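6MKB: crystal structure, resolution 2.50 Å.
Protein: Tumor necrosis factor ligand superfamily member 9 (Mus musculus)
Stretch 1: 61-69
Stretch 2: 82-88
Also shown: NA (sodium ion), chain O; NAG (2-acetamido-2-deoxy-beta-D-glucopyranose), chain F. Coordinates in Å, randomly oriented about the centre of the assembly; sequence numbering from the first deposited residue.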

ATOM      1  N   TYR B  61      10.158  -3.038  -5.174  1.00 42.47           N
ATOM      2  CA  TYR B  61       8.984  -2.843  -4.353  1.00 40.54           C
ATOM      3  C   TYR B  61       7.874  -2.587  -5.352  1.00 45.45           C
ATOM      4  O   TYR B  61       7.919  -1.572  -6.052  1.00 45.20           O
ATOM      5  CB  TYR B  61       9.205  -1.681  -3.392  1.00 40.86           C
ATOM      6  CG  TYR B  61       8.018  -1.321  -2.522  1.00 41.08           C
ATOM      7  CD1 TYR B  61       6.950  -0.587  -3.034  1.00 42.58           C
ATOM      8  CD2 TYR B  61       8.025  -1.586  -1.160  1.00 40.34           C
ATOM      9  CE1 TYR B  61       5.883  -0.205  -2.229  1.00 43.07           C
ATOM     10  CE2 TYR B  61       6.985  -1.173  -0.339  1.00 40.59           C
ATOM     11  CZ  TYR B  61       5.896  -0.515  -0.883  1.00 52.22           C
ATOM     12  OH  TYR B  61       4.847  -0.123  -0.076  1.00 60.02           O
ATOM     13  N   VAL B  62       6.952  -3.545  -5.525  1.00 40.85           N
ATOM     14  CA  VAL B  62       5.867  -3.405  -6.496  1.00 39.10           C
ATOM     15  C   VAL B  62       4.620  -3.035  -5.725  1.00 44.45           C
ATOM     16  O   VAL B  62       4.386  -3.582  -4.639  1.00 45.00           O
ATOM     17  CB  VAL B  62       5.685  -4.680  -7.355  1.00 42.08           C
ATOM     18  CG1 VAL B  62       4.770  -4.403  -8.546  1.00 42.01           C
ATOM     19  CG2 VAL B  62       7.026  -5.220  -7.829  1.00 41.61           C
ATOM     20  N   PHE B  63       3.851  -2.061  -6.237  1.00 41.74           N
ATOM     21  CA  PHE B  63       2.650  -1.590  -5.554  1.00 39.89           C
ATOM     22  C   PHE B  63       1.478  -1.471  -6.513  1.00 44.10           C
ATOM     23  O   PHE B  63       1.644  -1.213  -7.708  1.00 43.27           O
ATOM     24  CB  PHE B  63       2.900  -0.255  -4.819  1.00 41.32           C
ATOM     25  CG  PHE B  63       3.295   0.920  -5.686  1.00 43.07           C
ATOM     26  CD1 PHE B  63       2.325   1.746  -6.261  1.00 46.12           C
ATOM     27  CD2 PHE B  63       4.635   1.232  -5.895  1.00 44.74           C
ATOM     28  CE1 PHE B  63       2.689   2.819  -7.084  1.00 46.74           C
ATOM     29  CE2 PHE B  63       4.997   2.323  -6.697  1.00 47.90           C
ATOM     30  CZ  PHE B  63       4.024   3.109  -7.281  1.00 45.66           C
ATOM     31  N   LEU B  64       0.280  -1.667  -5.941  1.00 41.75           N
ATOM     32  CA  LEU B  64      -1.041  -1.554  -6.539  1.00 39.89           C
ATOM     33  C   LEU B  64      -1.910  -0.756  -5.615  1.00 45.05           C
ATOM     34  O   LEU B  64      -1.888  -0.986  -4.402  1.00 41.57           O
ATOM     35  CB  LEU B  64      -1.687  -2.917  -6.772  1.00 39.02           C
ATOM     36  CG  LEU B  64      -1.045  -3.859  -7.788  1.00 44.55           C
ATOM     37  CD1 LEU B  64      -1.658  -5.288  -7.668  1.00 43.51           C
ATOM     38  CD2 LEU B  64      -1.212  -3.331  -9.218  1.00 47.09           C
ATOM     39  N   GLU B  65      -2.692   0.172  -6.181  1.00 44.39           N
ATOM     40  CA  GLU B  65      -3.656   0.934  -5.406  1.00 45.31           C
ATOM     41  C   GLU B  65      -4.975   0.994  -6.166  1.00 48.99           C
ATOM     42  O   GLU B  65      -5.038   1.605  -7.224  1.00 48.45           O
ATOM     43  CB  GLU B  65      -3.139   2.325  -5.074  1.00 47.42           C
ATOM     44  CG  GLU B  65      -4.099   3.054  -4.150  1.00 56.83           C
ATOM     45  CD  GLU B  65      -3.555   4.316  -3.527  1.00 69.03           C
ATOM     46  OE1 GLU B  65      -4.326   4.972  -2.792  1.00 66.14           O
ATOM     47  OE2 GLU B  65      -2.374   4.656  -3.774  1.00 68.66           O
ATOM     48  N   LEU B  66      -5.985   0.281  -5.663  1.00 45.30           N
ATOM     49  CA  LEU B  66      -7.311   0.215  -6.236  1.00 44.94           C
ATOM     50  C   LEU B  66      -8.176   1.308  -5.664  1.00 49.71           C
ATOM     51  O   LEU B  66      -8.300   1.426  -4.441  1.00 48.71           O
ATOM     52  CB  LEU B  66      -7.963  -1.151  -5.973  1.00 44.45           C
ATOM     53  CG  LEU B  66      -9.406  -1.365  -6.500  1.00 48.27           C
ATOM     54  CD1 LEU B  66      -9.472  -1.246  -8.033  1.00 48.33           C
ATOM     55  CD2 LEU B  66      -9.939  -2.734  -6.083  1.00 47.99           C
ATOM     56  N   LYS B  67      -8.770   2.108  -6.557  1.00 47.28           N
ATOM     57  CA  LYS B  67      -9.710   3.152  -6.173  1.00 47.18           C
ATOM     58  C   LYS B  67     -11.016   2.862  -6.901  1.00 48.78           C
ATOM     59  O   LYS B  67     -11.101   3.065  -8.109  1.00 49.31           O
ATOM     60  CB  LYS B  67      -9.160   4.561  -6.422  1.00 48.51           C
ATOM     61  CG  LYS B  67      -7.969   4.895  -5.530  1.00 50.41           C
ATOM     62  CD  LYS B  67      -7.710   6.385  -5.541  1.00 61.14           C
ATOM     63  CE  LYS B  67      -6.446   6.747  -4.812  1.00 67.27           C
ATOM     64  NZ  LYS B  67      -6.102   8.176  -5.005  1.00 79.30           N
ATOM     65  N   LEU B  68     -11.972   2.249  -6.185  1.00 43.37           N
ATOM     66  CA  LEU B  68     -13.290   1.896  -6.708  1.00 44.02           C
ATOM     67  C   LEU B  68     -14.248   2.987  -6.418  1.00 47.55           C
ATOM     68  O   LEU B  68     -14.529   3.242  -5.243  1.00 48.58           O
ATOM     69  CB  LEU B  68     -13.829   0.608  -6.055  1.00 44.41           C
ATOM     70  CG  LEU B  68     -13.495  -0.737  -6.590  1.00 47.95           C
ATOM     71  CD1 LEU B  68     -14.335  -1.754  -5.858  1.00 48.56           C
ATOM     72  CD2 LEU B  68     -13.750  -0.828  -8.083  1.00 48.92           C
ATOM     73  N   SER B  69     -14.794   3.597  -7.453  1.00 45.03           N
ATOM     74  CA  SER B  69     -15.762   4.678  -7.307  1.00 45.77           C
ATOM     75  C   SER B  69     -17.179   4.163  -7.513  1.00 52.84           C
ATOM     76  O   SER B  69     -17.443   3.543  -8.550  1.00 53.21           O
ATOM     77  CB  SER B  69     -15.460   5.797  -8.291  1.00 47.17           C
ATOM     78  OG  SER B  69     -14.214   6.405  -7.990  1.00 56.82           O
TER
HETATM   79 NA    NA O 408     -12.073   5.388  -9.260  1.00 92.59          NA
HETATM   80  C1  NAG F   2     -17.385 -16.522 -10.805  1.00 75.19           C
HETATM   81  C2  NAG F   2     -17.401 -16.958  -9.337  1.00 75.35           C
HETATM   82  C3  NAG F   2     -18.394 -18.106  -9.097  1.00 80.70           C
HETATM   83  C4  NAG F   2     -19.782 -17.810  -9.674  1.00 85.06           C
HETATM   84  C5  NAG F   2     -19.673 -17.377 -11.145  1.00 80.02           C
HETATM   85  C6  NAG F   2     -21.008 -16.881 -11.698  1.00 78.96           C
HETATM   86  C7  NAG F   2     -15.441 -16.775  -7.852  1.00 65.96           C
HETATM   87  C8  NAG F   2     -14.021 -17.226  -7.663  1.00 63.73           C
HETATM   88  N2  NAG F   2     -16.055 -17.303  -8.912  1.00 70.05           N
HETATM   89  O3  NAG F   2     -18.520 -18.362  -7.695  1.00 81.24           O
HETATM   90  O4  NAG F   2     -20.611 -18.976  -9.530  1.00 97.18           O
HETATM   91  O5  NAG F   2     -18.719 -16.318 -11.296  1.00 75.97           O
HETATM   92  O6  NAG F   2     -20.782 -16.182 -12.921  1.00 77.96           O
HETATM   93  O7  NAG F   2     -15.972 -15.996  -7.072  1.00 65.61           O
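Stretch 2 (82-88) WVSLVLQ

The centre of the contact is Leu85, which gives up 94 Å² of its surface to stretch 1, more than any other residue of either strand. Its CD1 lies 3.7 Å from CB of Leu66, and the CA atoms of these two leucines, 7.1 Å apart, set the register. On the other flank of Leu85, Leu64 CD1 approaches Leu85 CB at 4.2 Å and the carbonyl Leu85 O at 3.8 Å, a packing contact rather than a polar one.

From this centre the pairs run in opposite sequence order. Toward the start of stretch 2, Val83 fits between two leucines: its CG1 is 4.2 Å from Leu66 CD2 and its CG2 3.8 Å from Leu68 CD1. Toward the end, Leu87 CB is 4.3 Å from Leu64 CD1, and Leu87 CD2 is 3.9 Å from Val62 CG1. This order agrees with the 152° angle between the N-to-C directions, which makes the strands roughly antiparallel. Extended phi/psi values throughout, such as -113/111 at Leu85 and -133/137 at Leu64, alternate the side chains, so that Val62, Leu64, Leu66 and Leu68 point toward stretch 2 while Val83, Leu85 and Leu87 point toward stretch 1. With axes no closer than 8.3 Å and no hydrogen bond across, the strands pack through side chains, burying 423 Å² in total.

Outside this layer, Glu65, Lys67 and Ser84 have CA-to-CB bonds that point away, as do those of the apolar Phe63 and Val86. Farther out, the sodium ion is bound by Lys67 O at 2.8 Å and Ser69 OG at 2.7 Å, with one further ligand elsewhere in the structure. Trp82, out of reach of stretch 1, donates a hydrogen bond from NE1 to O7 of the NAG at 2.9 Å, with an N-H...O angle of 150°; O7 sits at the ring edge.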

ATOM      1  N   TRP B  82     -16.755  -9.546  -4.723  1.00 52.67           N
ATOM      2  CA  TRP B  82     -15.360  -9.124  -4.580  1.00 50.57           C
ATOM      3  C   TRP B  82     -14.810  -8.479  -5.841  1.00 51.52           C
ATOM      4  O   TRP B  82     -15.275  -8.751  -6.940  1.00 50.58           O
ATOM      5  CB  TRP B  82     -14.468 -10.321  -4.174  1.00 49.14           C
ATOM      6  CG  TRP B  82     -14.580 -11.502  -5.088  1.00 51.35           C
ATOM      7  CD1 TRP B  82     -15.390 -12.591  -4.929  1.00 55.73           C
ATOM      8  CD2 TRP B  82     -13.843 -11.724  -6.302  1.00 51.22           C
ATOM      9  NE1 TRP B  82     -15.207 -13.476  -5.967  1.00 56.15           N
ATOM     10  CE2 TRP B  82     -14.263 -12.969  -6.827  1.00 56.45           C
ATOM     11  CE3 TRP B  82     -12.872 -10.985  -7.004  1.00 51.28           C
ATOM     12  CZ2 TRP B  82     -13.768 -13.480  -8.036  1.00 55.93           C
ATOM     13  CZ3 TRP B  82     -12.362 -11.506  -8.185  1.00 53.19           C
ATOM     14  CH2 TRP B  82     -12.818 -12.733  -8.698  1.00 55.24           C
ATOM     15  N   VAL B  83     -13.817  -7.612  -5.667  1.00 47.57           N
ATOM     16  CA  VAL B  83     -13.107  -6.939  -6.760  1.00 46.66           C
ATOM     17  C   VAL B  83     -11.613  -7.104  -6.489  1.00 49.41           C
ATOM     18  O   VAL B  83     -11.154  -6.895  -5.364  1.00 48.69           O
ATOM     19  CB  VAL B  83     -13.513  -5.461  -6.975  1.00 49.47           C
ATOM     20  CG1 VAL B  83     -12.837  -4.889  -8.225  1.00 49.84           C
ATOM     21  CG2 VAL B  83     -15.029  -5.317  -7.075  1.00 49.31           C
ATOM     22  N   SER B  84     -10.865  -7.480  -7.522  1.00 44.58           N
ATOM     23  CA  SER B  84      -9.445  -7.752  -7.466  1.00 42.44           C
ATOM     24  C   SER B  84      -8.633  -7.028  -8.523  1.00 47.92           C
ATOM     25  O   SER B  84      -9.097  -6.850  -9.649  1.00 47.73           O
ATOM     26  CB  SER B  84      -9.235  -9.241  -7.679  1.00 45.49           C
ATOM     27  OG  SER B  84      -8.744  -9.869  -6.516  1.00 58.55           O
ATOM     28  N   LEU B  85      -7.385  -6.664  -8.164  1.00 45.43           N
ATOM     29  CA  LEU B  85      -6.306  -6.185  -9.039  1.00 43.47           C
ATOM     30  C   LEU B  85      -5.275  -7.286  -8.986  1.00 45.85           C
ATOM     31  O   LEU B  85      -4.741  -7.563  -7.906  1.00 44.61           O
ATOM     32  CB  LEU B  85      -5.716  -4.833  -8.619  1.00 42.56           C
ATOM     33  CG  LEU B  85      -6.529  -3.549  -8.837  1.00 45.68           C
ATOM     34  CD1 LEU B  85      -5.644  -2.356  -8.608  1.00 45.38           C
ATOM     35  CD2 LEU B  85      -7.161  -3.476 -10.240  1.00 43.61           C
ATOM     36  N   VAL B  86      -5.098  -8.011 -10.096  1.00 43.15           N
ATOM     37  CA  VAL B  86      -4.199  -9.162 -10.144  1.00 43.54           C
ATOM     38  C   VAL B  86      -2.934  -8.797 -10.904  1.00 48.25           C
ATOM     39  O   VAL B  86      -3.016  -8.450 -12.075  1.00 48.00           O
ATOM     40  CB  VAL B  86      -4.910 -10.409 -10.766  1.00 48.54           C
ATOM     41  CG1 VAL B  86      -3.984 -11.620 -10.787  1.00 48.70           C
ATOM     42  CG2 VAL B  86      -6.216 -10.749 -10.036  1.00 48.36           C
ATOM     43  N   LEU B  87      -1.765  -8.878 -10.235  1.00 46.83           N
ATOM     44  CA  LEU B  87      -0.469  -8.594 -10.859  1.00 47.00           C
ATOM     45  C   LEU B  87      -0.078  -9.779 -11.708  1.00 51.26           C
ATOM     46  O   LEU B  87       0.077 -10.855 -11.173  1.00 51.01           O
ATOM     47  CB  LEU B  87       0.628  -8.280  -9.812  1.00 47.03           C
ATOM     48  CG  LEU B  87       2.032  -7.902 -10.384  1.00 51.48           C
ATOM     49  CD1 LEU B  87       2.013  -6.580 -11.129  1.00 50.27           C
ATOM     50  CD2 LEU B  87       3.066  -7.860  -9.301  1.00 54.16           C
ATOM     51  N   GLN B  88       0.043  -9.584 -13.030  1.00 48.74           N
ATOM     52  CA  GLN B  88       0.384 -10.615 -14.014  1.00 49.02           C
ATOM     53  C   GLN B  88       1.844 -10.446 -14.443  1.00 53.43           C
ATOM     54  O   GLN B  88       2.171  -9.500 -15.150  1.00 53.57           O
ATOM     55  CB  GLN B  88      -0.577 -10.535 -15.210  1.00 50.70           C
ATOM     56  CG  GLN B  88      -2.068 -10.685 -14.829  1.00 57.70           C
ATOM     57  CD  GLN B  88      -3.039 -10.194 -15.888  1.00 71.09           C
ATOM     58  OE1 GLN B  88      -2.690  -9.468 -16.842  1.00 62.71           O
ATOM     59  NE2 GLN B  88      -4.291 -10.586 -15.738  1.00 63.64           N
TER